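Local coordinates for endo-alpha-(1->5)-L-arabinanase (Bacillus licheniformis, PDB 6B7K), which probably cleaves internal alpha-1,5-linked L-arabinofuranose bonds in arabinan, as a calcium-containing glycoside hydrolase of family 43, at residues A[18-23]-A[282-287]; A[42-47]-A[60-65]; A[152-157]-A[194-199]; A[269-274]-A[289-294]. All coordinates share one frame; numbering follows the deposited sequence.

Interaction 1 of 4, residues A[18-23]-A[282-287]; sequences DNFIHD and GVSKLL
Backbone polar contacts join the loop 18-23 to strand 284-287 through a single bridge between F20 and K285, the end-to-end directions of the two runs 104° apart instead of side by side. Two main-chain bonds flank it, both weak: L286 N reaches N19 O at 2.9 Å along a bent path, and I21 N meets S284 O at a long 3.3 Å. A third bond comes from a side chain. With OG held between its own backbone N and carbonyl carbon (chi1 56°), S284 gives its hydroxyl proton to I21 O at 2.7 Å, approaching from above the carbonyl plane.

In the five-bladed propeller of family 43 this contact ties the loop ahead of strand 25-29, in the first blade, to the last blade, which closes the ring. Near the end of the loop lies D23, the predicted proton acceptor; H22 ND1 bonds weakly to D23 OD2, while H22 NE2 is held by Y276 OH.

Apolar and aromatic contacts fill the flanks. F20, swung anti to its backbone N, brings CD1 at the ring edge to V283 CG2 (3.4 Å). I21 CG2 rests on L286 CB at 3.7 Å. The imidazole of H22 turns its CD2 edge to S284 OG. Apart from these, the K285 side chain, bent at chi2, crosses that of N19 obliquely, CD against the amide; N19 ND2 itself bonds to T15 OG1.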
# COMPACT_ATOMS: atom_id res chain seq x y z
N ASP A 18 20.46 0.87 6.09
CA ASP A 18 19.74 1.76 5.18
C ASP A 18 18.25 1.40 5.19
O ASP A 18 17.68 0.89 4.23
CB ASP A 18 20.34 1.65 3.77
CG ASP A 18 19.89 2.77 2.85
OD1 ASP A 18 19.06 3.60 3.28
OD2 ASP A 18 20.37 2.82 1.70
N ASN A 19 17.63 1.69 6.34
CA ASN A 19 16.25 1.30 6.61
C ASN A 19 15.26 2.43 6.38
O ASN A 19 14.13 2.37 6.89
CB ASN A 19 16.13 0.77 8.04
CG ASN A 19 16.54 1.80 9.08
OD1 ASN A 19 17.31 2.71 8.80
ND2 ASN A 19 16.01 1.66 10.29
N PHE A 20 15.64 3.46 5.62
CA PHE A 20 14.71 4.52 5.28
C PHE A 20 13.72 4.02 4.24
O PHE A 20 14.12 3.41 3.24
CB PHE A 20 15.45 5.75 4.77
CG PHE A 20 14.55 6.75 4.08
CD1 PHE A 20 13.86 7.69 4.82
CD2 PHE A 20 14.40 6.75 2.70
CE1 PHE A 20 13.04 8.62 4.20
CE2 PHE A 20 13.58 7.66 2.08
CZ PHE A 20 12.89 8.60 2.83
N ILE A 21 12.44 4.31 4.45
CA ILE A 21 11.39 3.90 3.52
C ILE A 21 10.18 4.79 3.74
O ILE A 21 10.05 5.43 4.79
CB ILE A 21 11.03 2.40 3.70
CG1 ILE A 21 10.41 1.85 2.42
CG2 ILE A 21 10.09 2.22 4.88
CD1 ILE A 21 11.29 1.99 1.20
N HIS A 22 9.30 4.84 2.75
CA HIS A 22 8.02 5.51 2.88
C HIS A 22 7.03 4.83 1.96
O HIS A 22 7.33 4.61 0.78
CB HIS A 22 8.13 7.00 2.55
CG HIS A 22 7.07 7.84 3.20
ND1 HIS A 22 5.94 8.25 2.53
CD2 HIS A 22 6.97 8.34 4.45
CE1 HIS A 22 5.19 8.97 3.34
NE2 HIS A 22 5.79 9.04 4.52
N ASP A 23 5.86 4.48 2.51
CA ASP A 23 4.83 3.72 1.80
C ASP A 23 5.39 2.38 1.32
O ASP A 23 5.45 2.14 0.11
CB ASP A 23 4.28 4.54 0.62
CG ASP A 23 3.89 5.95 1.03
OD1 ASP A 23 3.15 6.11 2.02
OD2 ASP A 23 4.34 6.90 0.36
N GLY A 282 12.48 12.52 12.98
CA GLY A 282 11.23 12.15 12.35
C GLY A 282 11.33 11.59 10.95
O GLY A 282 10.33 11.58 10.23
N VAL A 283 12.51 11.12 10.54
CA VAL A 283 12.63 10.48 9.24
C VAL A 283 11.96 9.12 9.29
O VAL A 283 12.11 8.36 10.27
CB VAL A 283 14.11 10.39 8.83
CG1 VAL A 283 14.94 9.86 9.97
CG2 VAL A 283 14.28 9.52 7.60
N SER A 284 11.18 8.80 8.26
CA SER A 284 10.42 7.56 8.23
C SER A 284 11.34 6.36 8.02
O SER A 284 12.11 6.32 7.06
CB SER A 284 9.36 7.61 7.13
OG SER A 284 9.95 7.88 5.87
N LYS A 285 11.25 5.39 8.92
CA LYS A 285 12.02 4.16 8.86
C LYS A 285 11.11 2.99 8.52
O LYS A 285 9.89 3.13 8.39
CB LYS A 285 12.75 3.92 10.19
CG LYS A 285 13.55 5.10 10.69
CD LYS A 285 14.69 5.42 9.74
CE LYS A 285 15.59 6.49 10.33
NZ LYS A 285 16.81 6.69 9.50
N LEU A 286 11.72 1.82 8.36
CA LEU A 286 11.00 0.59 8.06
C LEU A 286 10.73 -0.18 9.35
O LEU A 286 11.65 -0.43 10.13
CB LEU A 286 11.80 -0.28 7.08
CG LEU A 286 11.19 -1.64 6.72
CD1 LEU A 286 9.83 -1.46 6.08
CD2 LEU A 286 12.13 -2.41 5.80
N LEU A 287 9.47 -0.54 9.56
CA LEU A 287 9.06 -1.34 10.71
C LEU A 287 8.35 -2.58 10.22
O LEU A 287 7.37 -2.49 9.46
CB LEU A 287 8.15 -0.54 11.65
CG LEU A 287 8.86 0.45 12.58
CD1 LEU A 287 7.89 0.95 13.64
CD2 LEU A 287 10.07 -0.20 13.22

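Interaction 2 of 4, residues A[42-47]-A[60-65]; sequences TGLRVI and SIFPTP
L44 and I61 form an antiparallel hydrogen-bonded pair, the centre of this contact. L44 N gives to I61 O at 2.8 Å and I61 N returns the bond to L44 O at 3.0 Å; each donor lies in the carbonyl plane on a lone pair. Both side chains leave on the same face, where L44 CB and I61 CB stand 3.8 Å apart. V46 crosses I61 obliquely, V46 CG2 3.9 Å from I61 CG1.

Past the pair, F62 runs alongside L44 and points the same way, with L44 CD1 4.1 Å from F62 CE2. I61 CG2 sits over the centre of one face of that ring. G43, at positive phi (76°), packs its CA close against I61 O and F62 O, with no side chain between. T42 CG2 approaches P63 O.

Farther out, W69 meets F62 edge to face, and L94 of strand 92-98 covers both L44 and I61. R45 leaves the opposite way, its guanidinium held by D18 and F20 O. The whole is the open end of the beta hairpin 44-49/54-61, in the first blade of the five-bladed beta-propeller, packed against the second.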
# COMPACT_ATOMS: atom_id res chain seq x y z
N THR A 42 14.04 10.07 -7.75
CA THR A 42 13.25 9.75 -8.93
C THR A 42 12.88 8.28 -8.89
O THR A 42 13.60 7.46 -8.32
CB THR A 42 14.00 10.06 -10.23
OG1 THR A 42 14.72 11.29 -10.08
CG2 THR A 42 12.99 10.23 -11.39
N GLY A 43 11.72 7.97 -9.46
CA GLY A 43 11.29 6.59 -9.58
C GLY A 43 10.78 5.96 -8.30
O GLY A 43 10.03 6.58 -7.55
N LEU A 44 11.17 4.71 -8.06
CA LEU A 44 10.69 3.93 -6.93
C LEU A 44 11.87 3.37 -6.15
O LEU A 44 12.84 2.88 -6.75
CB LEU A 44 9.79 2.78 -7.40
CG LEU A 44 8.46 3.21 -8.02
CD1 LEU A 44 7.78 2.02 -8.69
CD2 LEU A 44 7.55 3.81 -6.95
N ARG A 45 11.79 3.43 -4.82
CA ARG A 45 12.88 3.02 -3.95
C ARG A 45 12.76 1.54 -3.62
O ARG A 45 11.68 1.04 -3.32
CB ARG A 45 12.87 3.85 -2.67
CG ARG A 45 13.90 3.43 -1.63
CD ARG A 45 14.14 4.54 -0.62
NE ARG A 45 14.91 4.09 0.53
CZ ARG A 45 16.23 3.94 0.54
NH1 ARG A 45 16.94 4.20 -0.55
NH2 ARG A 45 16.85 3.53 1.64
N VAL A 46 13.90 0.84 -3.69
CA VAL A 46 13.97 -0.58 -3.36
C VAL A 46 15.15 -0.79 -2.42
O VAL A 46 16.25 -0.28 -2.67
CB VAL A 46 14.13 -1.46 -4.62
CG1 VAL A 46 14.26 -2.91 -4.23
CG2 VAL A 46 12.95 -1.26 -5.56
N ILE A 47 14.92 -1.53 -1.34
CA ILE A 47 15.98 -1.93 -0.42
C ILE A 47 15.85 -3.42 -0.16
O ILE A 47 14.75 -3.98 -0.16
CB ILE A 47 15.95 -1.12 0.90
CG1 ILE A 47 14.57 -1.18 1.55
CG2 ILE A 47 16.34 0.32 0.64
CD1 ILE A 47 14.48 -0.37 2.83
N SER A 60 16.98 1.49 -8.13
CA SER A 60 15.65 2.08 -8.15
C SER A 60 14.92 1.72 -9.43
O SER A 60 15.52 1.50 -10.48
CB SER A 60 15.75 3.60 -8.01
OG SER A 60 16.45 3.95 -6.83
N ILE A 61 13.59 1.65 -9.33
CA ILE A 61 12.75 1.41 -10.49
C ILE A 61 12.45 2.74 -11.16
O ILE A 61 12.26 3.76 -10.49
CB ILE A 61 11.45 0.68 -10.09
CG1 ILE A 61 11.77 -0.50 -9.17
CG2 ILE A 61 10.70 0.19 -11.32
CD1 ILE A 61 12.64 -1.55 -9.80
N PHE A 62 12.43 2.73 -12.50
CA PHE A 62 12.19 3.92 -13.31
C PHE A 62 13.19 5.02 -12.99
O PHE A 62 12.80 6.06 -12.44
CB PHE A 62 10.77 4.43 -13.12
CG PHE A 62 9.71 3.41 -13.37
CD1 PHE A 62 9.78 2.58 -14.49
CD2 PHE A 62 8.65 3.25 -12.50
CE1 PHE A 62 8.80 1.64 -14.73
CE2 PHE A 62 7.67 2.31 -12.73
CZ PHE A 62 7.75 1.50 -13.85
N PRO A 63 14.48 4.85 -13.29
CA PRO A 63 15.43 5.95 -13.06
C PRO A 63 15.13 7.17 -13.91
O PRO A 63 15.42 8.30 -13.49
CB PRO A 63 16.79 5.33 -13.41
CG PRO A 63 16.57 3.85 -13.31
CD PRO A 63 15.16 3.63 -13.76
N THR A 64 14.55 6.97 -15.09
CA THR A 64 14.09 8.03 -15.97
C THR A 64 12.58 7.96 -16.10
O THR A 64 12.02 6.86 -16.21
CB THR A 64 14.74 7.93 -17.36
OG1 THR A 64 14.50 6.63 -17.91
CG2 THR A 64 16.24 8.16 -17.27
N PRO A 65 11.89 9.09 -16.09
CA PRO A 65 10.42 9.06 -16.07
C PRO A 65 9.85 8.49 -17.36
O PRO A 65 10.35 8.75 -18.46
CB PRO A 65 10.04 10.53 -15.89
CG PRO A 65 11.19 11.29 -16.47
CD PRO A 65 12.41 10.47 -16.15

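Interaction 3 of 4, residues A[152-157]-A[194-199]; sequences WLSFGS and PNITYK
P194 and I196 both direct their side chains at the strand 152-155, and S154 answers by pointing back between them. The short strand segments run roughly antiparallel, at 147°, yet their axes come no closer than 6.3 Å and no hydrogen bond joins them: the side chains do the joining. The backbone sets S154 CB against the tip of I196, 3.7 Å from I196 CD1. S154 holds OG in the crowded position between its backbone N and carbonyl carbon (chi1 66°), which lays OG beside I196 CG1 at 3.8 Å. I196 can reach across because its chain is extended beyond CB, CD1 lying anti at chi2 178°.

The pyrrolidine ring of P194 bears mainly on the backbone of F155 and G156, its edge also meeting S154 OG. Its CG lies 3.7 Å from F155 CA, and its CD is 4.0 Å from G156 O. F155 sends its own ring the other way, leaving the main chain to be covered by the proline.

The two strands belong to neighbouring blades of the five-bladed propeller, the third and the fourth. N195, on the other side of its strand, bonds through OD1 to Q263 NE2, and its side chain comes within about 5 Å of a bound calcium ion. At the end of the other segment S157, predicted to bind substrate, hydrogen-bonds through OG to E192 OE1, the predicted proton donor.

Between these two segments the contact therefore rests on buried van der Waals packing with little directional demand, whereas the hydrogen bonds of N195 and S157 go to Q263 and E192, outside both.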
# COMPACT_ATOMS: atom_id res chain seq x y z
N TRP A 152 -7.94 -8.66 -7.68
CA TRP A 152 -8.64 -7.41 -7.39
C TRP A 152 -7.62 -6.34 -7.05
O TRP A 152 -6.50 -6.63 -6.63
CB TRP A 152 -9.62 -7.56 -6.22
CG TRP A 152 -10.73 -8.55 -6.45
CD1 TRP A 152 -10.61 -9.90 -6.54
CD2 TRP A 152 -12.12 -8.25 -6.58
NE1 TRP A 152 -11.85 -10.47 -6.73
CE2 TRP A 152 -12.79 -9.48 -6.76
CE3 TRP A 152 -12.87 -7.07 -6.57
CZ2 TRP A 152 -14.17 -9.56 -6.93
CZ3 TRP A 152 -14.24 -7.15 -6.74
CH2 TRP A 152 -14.88 -8.39 -6.91
N LEU A 153 -8.02 -5.08 -7.24
CA LEU A 153 -7.17 -3.94 -6.92
C LEU A 153 -7.94 -2.97 -6.04
O LEU A 153 -9.01 -2.49 -6.43
CB LEU A 153 -6.68 -3.23 -8.19
CG LEU A 153 -5.70 -2.08 -7.96
CD1 LEU A 153 -4.34 -2.62 -7.53
CD2 LEU A 153 -5.57 -1.20 -9.20
N SER A 154 -7.41 -2.70 -4.85
CA SER A 154 -7.94 -1.68 -3.96
C SER A 154 -7.00 -0.49 -3.95
O SER A 154 -5.78 -0.65 -3.96
CB SER A 154 -8.10 -2.22 -2.54
OG SER A 154 -6.85 -2.53 -1.96
N PHE A 155 -7.58 0.71 -3.94
CA PHE A 155 -6.79 1.94 -3.96
C PHE A 155 -7.61 3.05 -3.30
O PHE A 155 -8.70 2.81 -2.77
CB PHE A 155 -6.38 2.30 -5.39
CG PHE A 155 -7.53 2.55 -6.31
CD1 PHE A 155 -8.16 1.49 -6.96
CD2 PHE A 155 -8.00 3.83 -6.53
CE1 PHE A 155 -9.22 1.72 -7.81
CE2 PHE A 155 -9.07 4.06 -7.38
CZ PHE A 155 -9.68 3.00 -8.02
N GLY A 156 -7.08 4.27 -3.35
CA GLY A 156 -7.80 5.43 -2.85
C GLY A 156 -7.02 6.22 -1.83
O GLY A 156 -6.16 5.69 -1.12
N SER A 157 -7.31 7.52 -1.75
CA SER A 157 -6.69 8.40 -0.76
C SER A 157 -7.55 9.65 -0.65
O SER A 157 -7.59 10.45 -1.60
CB SER A 157 -5.26 8.74 -1.16
OG SER A 157 -4.65 9.58 -0.20
N PRO A 194 -4.81 1.35 1.29
CA PRO A 194 -5.53 0.12 1.62
C PRO A 194 -4.79 -1.12 1.16
O PRO A 194 -4.09 -1.12 0.15
CB PRO A 194 -6.85 0.28 0.86
CG PRO A 194 -6.44 1.02 -0.37
CD PRO A 194 -5.30 1.94 0.03
N ASN A 195 -4.93 -2.19 1.94
CA ASN A 195 -4.48 -3.50 1.50
C ASN A 195 -5.43 -4.55 2.06
O ASN A 195 -5.81 -4.48 3.23
CB ASN A 195 -3.02 -3.78 1.91
CG ASN A 195 -2.85 -3.91 3.41
OD1 ASN A 195 -2.56 -2.93 4.10
ND2 ASN A 195 -3.00 -5.13 3.91
N ILE A 196 -5.82 -5.50 1.21
CA ILE A 196 -6.82 -6.51 1.55
C ILE A 196 -6.16 -7.88 1.52
O ILE A 196 -5.33 -8.16 0.65
CB ILE A 196 -8.02 -6.47 0.58
CG1 ILE A 196 -8.49 -5.03 0.38
CG2 ILE A 196 -9.15 -7.34 1.10
CD1 ILE A 196 -9.64 -4.91 -0.60
N THR A 197 -6.55 -8.74 2.46
CA THR A 197 -6.06 -10.12 2.49
C THR A 197 -7.18 -11.04 2.95
O THR A 197 -8.03 -10.66 3.76
CB THR A 197 -4.84 -10.27 3.40
OG1 THR A 197 -4.47 -11.66 3.47
CG2 THR A 197 -5.14 -9.76 4.80
N TYR A 198 -7.17 -12.26 2.43
CA TYR A 198 -8.13 -13.29 2.79
C TYR A 198 -7.50 -14.28 3.76
O TYR A 198 -6.35 -14.71 3.57
CB TYR A 198 -8.64 -14.03 1.55
CG TYR A 198 -9.53 -15.22 1.86
CD1 TYR A 198 -10.90 -15.05 2.04
CD2 TYR A 198 -9.01 -16.50 1.97
CE1 TYR A 198 -11.72 -16.13 2.33
CE2 TYR A 198 -9.82 -17.58 2.26
CZ TYR A 198 -11.17 -17.39 2.43
OH TYR A 198 -11.98 -18.47 2.71
N LYS A 199 -8.25 -14.65 4.80
CA LYS A 199 -7.78 -15.65 5.75
C LYS A 199 -8.98 -16.27 6.45
O LYS A 199 -9.74 -15.56 7.12
CB LYS A 199 -6.83 -15.03 6.77
CG LYS A 199 -6.46 -16.00 7.88
CD LYS A 199 -5.45 -15.41 8.83
CE LYS A 199 -5.21 -16.35 10.01
NZ LYS A 199 -4.74 -17.69 9.57

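Interaction 4 of 4, residues A[269-274]-A[289-294]; sequences SILVRH and NDLYWD
The close-fitting part of this contact lies around L271 and N289, an antiparallel hydrogen-bonded pair on one face of the sheet. L271 N meets N289 O at 2.9 Å in the carbonyl plane, and N289 N returns to L271 O at 3.0 Å from above the L271 carbonyl plane. On the same side L271 crosses L291 obliquely, L271 CD1 4.1 Å from L291 CD1, and V265 of strand 257-266 covers both leucines. Each has CG anti to its backbone N, and their CD1 atoms meet in a buried layer. R273, bent at chi3, brings its guanidinium next to the N289 amide with the planes 75° apart; no hydrogen bond links the two groups, and the charge is met instead by D251 through R273 NH1. The N289 side chain also packs on F12 and Y301, the first and last modelled residues.

These are the strands of the beta hairpin 270-277/284-293, in the last blade of the five-bladed propeller. Toward strand 257-266 the start of the hairpin is irregular: a classic beta bulge sets S269 and I270 opposite L266.

The other face is looser. I270 and D290, a non-hydrogen-bonded pair with CA atoms 4.5 Å apart, lie side by side and point the same way, their side chains touching only through I270 CG1 and D290 OD1 at 4.0 Å; both are partly exposed. On the hairpin side of S269, L291 N bonds to S269 O at 2.8 Å, but from far above the carbonyl plane (67°). Farther along, W293 NE1 bonds to N268 O.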
# COMPACT_ATOMS: atom_id res chain seq x y z
N SER A 269 1.23 -13.17 7.58
CA SER A 269 2.11 -13.44 8.72
C SER A 269 3.09 -12.30 8.97
O SER A 269 3.81 -12.32 9.98
CB SER A 269 2.88 -14.74 8.50
OG SER A 269 3.68 -14.67 7.33
N ILE A 270 3.14 -11.32 8.07
CA ILE A 270 4.12 -10.23 8.16
C ILE A 270 3.44 -8.93 7.75
O ILE A 270 3.01 -8.80 6.60
CB ILE A 270 5.35 -10.49 7.28
CG1 ILE A 270 6.11 -11.73 7.77
CG2 ILE A 270 6.25 -9.27 7.25
CD1 ILE A 270 7.15 -12.23 6.80
N LEU A 271 3.37 -7.98 8.68
CA LEU A 271 2.87 -6.64 8.39
C LEU A 271 4.05 -5.67 8.39
O LEU A 271 4.70 -5.48 9.42
CB LEU A 271 1.82 -6.20 9.41
CG LEU A 271 1.12 -4.84 9.21
CD1 LEU A 271 -0.29 -4.89 9.76
CD2 LEU A 271 1.89 -3.69 9.86
N VAL A 272 4.32 -5.07 7.24
CA VAL A 272 5.33 -4.04 7.12
C VAL A 272 4.65 -2.68 7.19
O VAL A 272 3.44 -2.55 7.02
CB VAL A 272 6.16 -4.18 5.83
CG1 VAL A 272 7.07 -5.39 5.93
CG2 VAL A 272 5.24 -4.25 4.62
N ARG A 273 5.45 -1.64 7.41
CA ARG A 273 4.93 -0.36 7.87
C ARG A 273 6.04 0.67 7.97
O ARG A 273 7.17 0.33 8.32
CB ARG A 273 4.24 -0.58 9.22
CG ARG A 273 4.08 0.63 10.10
CD ARG A 273 3.64 0.16 11.48
NE ARG A 273 4.75 -0.39 12.26
CZ ARG A 273 4.60 -1.00 13.43
NH1 ARG A 273 3.39 -1.14 13.96
NH2 ARG A 273 5.66 -1.46 14.08
N HIS A 274 5.75 1.93 7.65
CA HIS A 274 6.71 3.01 7.85
C HIS A 274 6.26 3.86 9.04
O HIS A 274 5.07 4.16 9.19
CB HIS A 274 6.88 3.87 6.59
CG HIS A 274 5.85 4.95 6.42
ND1 HIS A 274 4.82 4.86 5.52
CD2 HIS A 274 5.73 6.17 7.01
CE1 HIS A 274 4.08 5.96 5.58
NE2 HIS A 274 4.62 6.77 6.48
N ASN A 289 6.72 -6.40 11.40
CA ASN A 289 6.20 -7.21 12.50
C ASN A 289 5.67 -8.52 11.97
O ASN A 289 5.13 -8.59 10.86
CB ASN A 289 5.08 -6.48 13.26
CG ASN A 289 5.60 -5.40 14.18
OD1 ASN A 289 5.70 -5.60 15.39
ND2 ASN A 289 5.93 -4.25 13.61
N ASP A 290 5.84 -9.58 12.76
CA ASP A 290 5.11 -10.81 12.53
C ASP A 290 3.66 -10.61 12.96
O ASP A 290 3.39 -10.29 14.12
CB ASP A 290 5.74 -11.97 13.29
CG ASP A 290 7.03 -12.45 12.65
OD1 ASP A 290 7.40 -11.93 11.58
OD2 ASP A 290 7.68 -13.36 13.22
N LEU A 291 2.73 -10.79 12.02
CA LEU A 291 1.32 -10.56 12.28
C LEU A 291 0.65 -11.85 12.75
O LEU A 291 0.81 -12.90 12.11
CB LEU A 291 0.61 -10.02 11.04
CG LEU A 291 -0.76 -9.40 11.32
CD1 LEU A 291 -0.61 -8.19 12.22
CD2 LEU A 291 -1.47 -9.03 10.03
N TYR A 292 -0.09 -11.77 13.85
CA TYR A 292 -0.80 -12.91 14.40
C TYR A 292 -2.30 -12.63 14.36
O TYR A 292 -2.75 -11.57 13.91
CB TYR A 292 -0.33 -13.21 15.83
CG TYR A 292 1.16 -13.43 15.91
CD1 TYR A 292 1.71 -14.66 15.61
CD2 TYR A 292 2.01 -12.39 16.27
CE1 TYR A 292 3.08 -14.87 15.68
CE2 TYR A 292 3.37 -12.58 16.35
CZ TYR A 292 3.90 -13.82 16.05
OH TYR A 292 5.26 -14.01 16.12
N TRP A 293 -3.08 -13.60 14.83
CA TRP A 293 -4.53 -13.53 14.78
C TRP A 293 -5.09 -14.12 16.07
O TRP A 293 -4.70 -15.22 16.47
CB TRP A 293 -5.07 -14.26 13.55
CG TRP A 293 -4.30 -13.95 12.29
CD1 TRP A 293 -3.10 -14.48 11.91
CD2 TRP A 293 -4.68 -13.04 11.24
NE1 TRP A 293 -2.71 -13.95 10.70
CE2 TRP A 293 -3.66 -13.07 10.27
CE3 TRP A 293 -5.78 -12.20 11.04
CZ2 TRP A 293 -3.70 -12.30 9.11
CZ3 TRP A 293 -5.82 -11.44 9.88
CH2 TRP A 293 -4.79 -11.49 8.94
N ASP A 294 -6.01 -13.39 16.70
CA ASP A 294 -6.51 -13.79 18.02
C ASP A 294 -7.50 -14.95 17.91
O ASP A 294 -7.58 -15.62 16.87
CB ASP A 294 -7.15 -12.60 18.73
CG ASP A 294 -8.30 -11.97 17.95
OD1 ASP A 294 -8.79 -12.58 16.98
OD2 ASP A 294 -8.70 -10.84 18.30

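In the fold
Interactions 1 and 2 meet in the first blade, where D18 OD1 and R45 NH2 form a salt bridge of 2.7 Å. Interaction 1 shares strand 284-293 with interaction 4, and L287 N lies 2.7 Å from R273 O, a probable hydrogen bond between their segments. Interaction 3 touches interaction 4 where K199 meets W293 in a cation-pi contact (K199 CD to W293 CE2 3.3 Å), and stays about 9 Å from interaction 1 by nearest atoms. Interactions 1 and 3 approach the predicted catalytic centre from different blades: one carries D23, the other S157, bonded to E192. A bound calcium ion lies about 11 Å from the H22 side chain; D84, D142 and D264 form the calcium site.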